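Local coordinates for B12-binding domain-containing protein (Kitasatospora setae, PDB 6WTE) that probably transfers a methyl group from S-adenosylmethionine by way of its bound cobalamin, and carries a [4Fe-4S] cluster as a member of the radical SAM family, at residues A[219-231]-A[240-252]. Numbering follows the deposited sequence.
With SF4 (iron/sulfur cluster), chain C; EDO (1,2-ethanediol), chain L.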
# COMPACT_ATOMS: atom_id res chain seq x y z
N GLY A 219 -7.92 -5.59 11.75
CA GLY A 219 -9.01 -4.88 11.11
C GLY A 219 -8.48 -3.67 10.35
O GLY A 219 -7.51 -3.03 10.76
N SER A 220 -9.08 -3.40 9.20
CA SER A 220 -8.73 -2.25 8.40
C SER A 220 -9.91 -1.29 8.38
O SER A 220 -11.07 -1.72 8.32
CB SER A 220 -8.37 -2.68 6.98
OG SER A 220 -9.29 -3.66 6.52
N ILE A 221 -9.63 0.00 8.44
CA ILE A 221 -10.69 1.00 8.33
C ILE A 221 -10.17 2.17 7.53
O ILE A 221 -9.13 2.74 7.85
CB ILE A 221 -11.22 1.46 9.71
CG1 ILE A 221 -12.33 2.49 9.53
CG2 ILE A 221 -10.09 2.01 10.58
CD1 ILE A 221 -13.61 1.92 8.90
N LEU A 222 -10.90 2.52 6.48
CA LEU A 222 -10.60 3.69 5.66
C LEU A 222 -11.42 4.87 6.17
O LEU A 222 -12.62 4.73 6.41
CB LEU A 222 -10.94 3.40 4.20
CG LEU A 222 -10.77 4.57 3.25
CD1 LEU A 222 -9.30 4.92 3.12
CD2 LEU A 222 -11.37 4.22 1.89
N THR A 223 -10.77 6.02 6.33
CA THR A 223 -11.51 7.22 6.70
C THR A 223 -11.55 8.26 5.58
O THR A 223 -12.51 9.04 5.52
CB THR A 223 -10.92 7.86 7.97
OG1 THR A 223 -9.87 8.78 7.65
CG2 THR A 223 -10.39 6.78 8.92
N LYS A 224 -10.58 8.24 4.68
CA LYS A 224 -10.53 9.21 3.60
C LYS A 224 -9.57 8.70 2.53
O LYS A 224 -8.52 8.15 2.85
CB LYS A 224 -10.09 10.59 4.10
CG LYS A 224 -8.74 10.58 4.82
CD LYS A 224 -8.69 11.61 5.94
CE LYS A 224 -7.42 11.45 6.77
NZ LYS A 224 -7.47 12.25 8.02
N ASN A 225 -9.94 8.90 1.27
CA ASN A 225 -9.08 8.50 0.17
C ASN A 225 -8.22 9.68 -0.29
O ASN A 225 -8.70 10.81 -0.38
CB ASN A 225 -9.90 7.99 -1.01
CG ASN A 225 -9.03 7.56 -2.16
OD1 ASN A 225 -8.44 6.48 -2.13
ND2 ASN A 225 -8.92 8.41 -3.18
N GLY A 226 -6.97 9.39 -0.60
CA GLY A 226 -6.11 10.31 -1.32
C GLY A 226 -5.05 10.95 -0.44
O GLY A 226 -5.04 10.80 0.78
N CYS A 227 -4.14 11.67 -1.10
CA CYS A 227 -3.13 12.47 -0.42
C CYS A 227 -2.87 13.71 -1.25
O CYS A 227 -2.62 13.60 -2.45
CB CYS A 227 -1.82 11.71 -0.21
SG CYS A 227 -0.61 12.70 0.75
N ALA A 228 -2.89 14.87 -0.60
CA ALA A 228 -2.68 16.14 -1.29
C ALA A 228 -1.23 16.58 -1.35
O ALA A 228 -0.93 17.59 -2.00
CB ALA A 228 -3.53 17.24 -0.64
N TYR A 229 -0.31 15.86 -0.71
CA TYR A 229 1.10 16.21 -0.81
C TYR A 229 1.69 15.59 -2.08
O TYR A 229 0.98 15.06 -2.93
CB TYR A 229 1.84 15.81 0.47
CG TYR A 229 1.52 16.72 1.65
CD1 TYR A 229 0.79 17.88 1.48
CD2 TYR A 229 1.95 16.40 2.93
CE1 TYR A 229 0.49 18.71 2.55
CE2 TYR A 229 1.66 17.22 4.01
CZ TYR A 229 0.93 18.37 3.81
OH TYR A 229 0.64 19.19 4.88
N ARG A 230 3.01 15.67 -2.24
CA ARG A 230 3.62 15.21 -3.49
C ARG A 230 5.05 14.72 -3.22
O ARG A 230 6.01 15.13 -3.88
CB ARG A 230 3.60 16.31 -4.54
CG ARG A 230 3.85 15.85 -5.98
CD ARG A 230 2.76 14.91 -6.47
NE ARG A 230 1.45 15.56 -6.59
CZ ARG A 230 1.02 16.15 -7.70
NH1 ARG A 230 1.78 16.18 -8.78
NH2 ARG A 230 -0.18 16.72 -7.72
N CYS A 231 5.19 13.85 -2.22
CA CYS A 231 6.51 13.37 -1.84
C CYS A 231 7.16 12.63 -3.00
O CYS A 231 6.52 11.85 -3.71
CB CYS A 231 6.41 12.47 -0.61
SG CYS A 231 5.80 13.35 0.86
N LYS A 240 -3.82 6.80 -5.68
CA LYS A 240 -5.05 6.96 -4.92
C LYS A 240 -5.84 8.20 -5.32
O LYS A 240 -7.07 8.14 -5.42
CB LYS A 240 -4.75 7.04 -3.41
CG LYS A 240 -3.86 5.92 -2.89
CD LYS A 240 -4.55 4.56 -2.95
CE LYS A 240 -5.71 4.46 -1.97
NZ LYS A 240 -6.07 3.04 -1.69
N GLY A 241 -5.17 9.32 -5.54
CA GLY A 241 -5.85 10.57 -5.84
C GLY A 241 -5.17 11.68 -5.08
O GLY A 241 -4.65 11.49 -3.98
N THR A 242 -5.16 12.87 -5.68
CA THR A 242 -4.42 14.02 -5.16
C THR A 242 -5.23 14.91 -4.24
O THR A 242 -4.70 15.92 -3.77
CB THR A 242 -3.90 14.87 -6.32
OG1 THR A 242 -5.03 15.36 -7.08
CG2 THR A 242 -3.01 14.06 -7.24
N ARG A 243 -6.50 14.58 -3.98
CA ARG A 243 -7.33 15.35 -3.07
C ARG A 243 -8.10 14.39 -2.18
O ARG A 243 -8.28 13.21 -2.51
CB ARG A 243 -8.30 16.27 -3.82
CG ARG A 243 -7.62 17.37 -4.63
CD ARG A 243 -6.86 18.35 -3.74
NE ARG A 243 -6.21 19.39 -4.53
CZ ARG A 243 -4.93 19.39 -4.87
NH1 ARG A 243 -4.14 18.40 -4.48
NH2 ARG A 243 -4.43 20.38 -5.60
N TYR A 244 -8.56 14.89 -1.03
CA TYR A 244 -9.19 14.04 -0.03
C TYR A 244 -10.65 13.79 -0.38
O TYR A 244 -11.43 14.74 -0.52
CB TYR A 244 -9.03 14.65 1.36
CG TYR A 244 -7.58 14.73 1.72
CD1 TYR A 244 -6.85 13.57 1.95
CD2 TYR A 244 -6.91 15.94 1.78
CE1 TYR A 244 -5.51 13.62 2.25
CE2 TYR A 244 -5.56 16.00 2.08
CZ TYR A 244 -4.86 14.83 2.30
OH TYR A 244 -3.52 14.86 2.60
N GLY A 245 -10.99 12.52 -0.56
CA GLY A 245 -12.38 12.10 -0.59
C GLY A 245 -12.73 11.60 0.79
O GLY A 245 -12.44 10.45 1.13
N GLN A 246 -13.31 12.47 1.62
CA GLN A 246 -13.57 12.15 3.02
C GLN A 246 -14.86 11.35 3.14
O GLN A 246 -15.89 11.73 2.59
CB GLN A 246 -13.69 13.44 3.84
CG GLN A 246 -12.45 14.31 3.85
CD GLN A 246 -12.65 15.59 4.63
OE1 GLN A 246 -13.77 15.95 4.98
NE2 GLN A 246 -11.56 16.30 4.90
N ARG A 247 -14.81 10.26 3.90
CA ARG A 247 -16.02 9.50 4.17
C ARG A 247 -16.84 10.18 5.25
O ARG A 247 -16.30 10.86 6.14
CB ARG A 247 -15.68 8.07 4.60
CG ARG A 247 -14.92 7.25 3.58
CD ARG A 247 -14.70 5.85 4.12
NE ARG A 247 -15.97 5.16 4.35
CZ ARG A 247 -16.10 4.06 5.09
NH1 ARG A 247 -15.05 3.51 5.66
NH2 ARG A 247 -17.30 3.51 5.24
N GLU A 248 -18.15 9.97 5.18
CA GLU A 248 -19.05 10.43 6.24
C GLU A 248 -18.60 9.88 7.59
O GLU A 248 -18.37 8.67 7.73
CB GLU A 248 -20.48 9.99 5.94
CG GLU A 248 -21.15 10.64 4.74
CD GLU A 248 -21.56 12.10 4.96
OE1 GLU A 248 -20.78 12.88 5.54
OE2 GLU A 248 -22.68 12.45 4.55
N LEU A 249 -18.47 10.77 8.57
CA LEU A 249 -17.96 10.36 9.87
C LEU A 249 -18.81 9.25 10.48
O LEU A 249 -18.27 8.26 10.99
CB LEU A 249 -17.91 11.56 10.81
CG LEU A 249 -16.99 12.70 10.36
CD1 LEU A 249 -17.29 13.96 11.16
CD2 LEU A 249 -15.53 12.30 10.51
N ALA A 250 -20.13 9.38 10.40
CA ALA A 250 -21.00 8.37 10.98
C ALA A 250 -20.83 7.02 10.30
O ALA A 250 -20.93 5.98 10.96
CB ALA A 250 -22.46 8.82 10.89
N SER A 251 -20.57 7.01 8.98
CA SER A 251 -20.39 5.75 8.27
C SER A 251 -19.09 5.07 8.68
O SER A 251 -19.06 3.85 8.87
CB SER A 251 -20.42 5.98 6.76
OG SER A 251 -21.68 6.50 6.35
N VAL A 252 -18.00 5.84 8.81
CA VAL A 252 -16.73 5.27 9.25
C VAL A 252 -16.89 4.63 10.63
O VAL A 252 -16.48 3.48 10.85
CB VAL A 252 -15.63 6.34 9.27
CG1 VAL A 252 -14.31 5.72 9.67
CG2 VAL A 252 -15.50 6.99 7.90
FE1 SF4 C . 4.01 12.00 1.27
FE2 SF4 C . 1.31 11.65 0.93
FE3 SF4 C . 2.60 10.21 2.83
FE4 SF4 C . 3.04 9.67 0.22
S1 SF4 C . 1.08 9.41 1.34
S2 SF4 C . 4.62 9.87 1.85
S3 SF4 C . 2.89 11.75 -0.71
S4 SF4 C . 2.38 12.49 2.78
C1 EDO L . 4.23 16.00 -11.62
O1 EDO L . 5.28 16.49 -12.46
C2 EDO L . 4.85 15.28 -10.43
O2 EDO L . 4.41 15.92 -9.23
O HOH W 1 -9.65 11.21 -3.62
O HOH W 2 -8.54 4.34 -0.48
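N225 and G245 form an antiparallel hydrogen-bonded pair, with N225 N to G245 O and G245 N to N225 O both 2.9 Å. The backbone bonding continues from R247 N to T223 O; C227 N bonds to G241 O, and the SG of the same residue binds iron FE2 of the cluster at 2.2 Å. Glycine suits G226 because at its positive phi a CB would jam against the carbonyl O of N225 and also run into R243 O.

Side chains add polar grips. N225 swings CG to the side opposite its backbone N (chi1 -180°), which carries ND2 to K240 O at 2.9 Å; K240 O lies in the amide plane, although ND2 stands above the carbonyl plane. A water donates to N225 OD1 and accepts a weak bond from K240 NZ, whose salt bridge is with cobalamin. R247, long enough to reach back, bonds NH1 to L222 O at 2.8 Å, while V252 CG2 lies over the rim of one guanidinium face. Shortening R247 to an alanine is likely to leave L222 O without this donor and E255 without its salt bridge. A228 N donates a weak bond to Y244 OH.

Among apolar contacts, I221 CG1 meets V252 CG1 at 3.8 Å, and A228 CB rests 3.6 Å from Y244 CE2.

The short two-stranded antiparallel pairing thus ties the cysteine loop of the radical SAM core to the chain following helix 236-240. Strand 219-221 runs parallel to strand 266-269, helix 249-261 packs against I221, and helix 278-294 touches T223 and Q246.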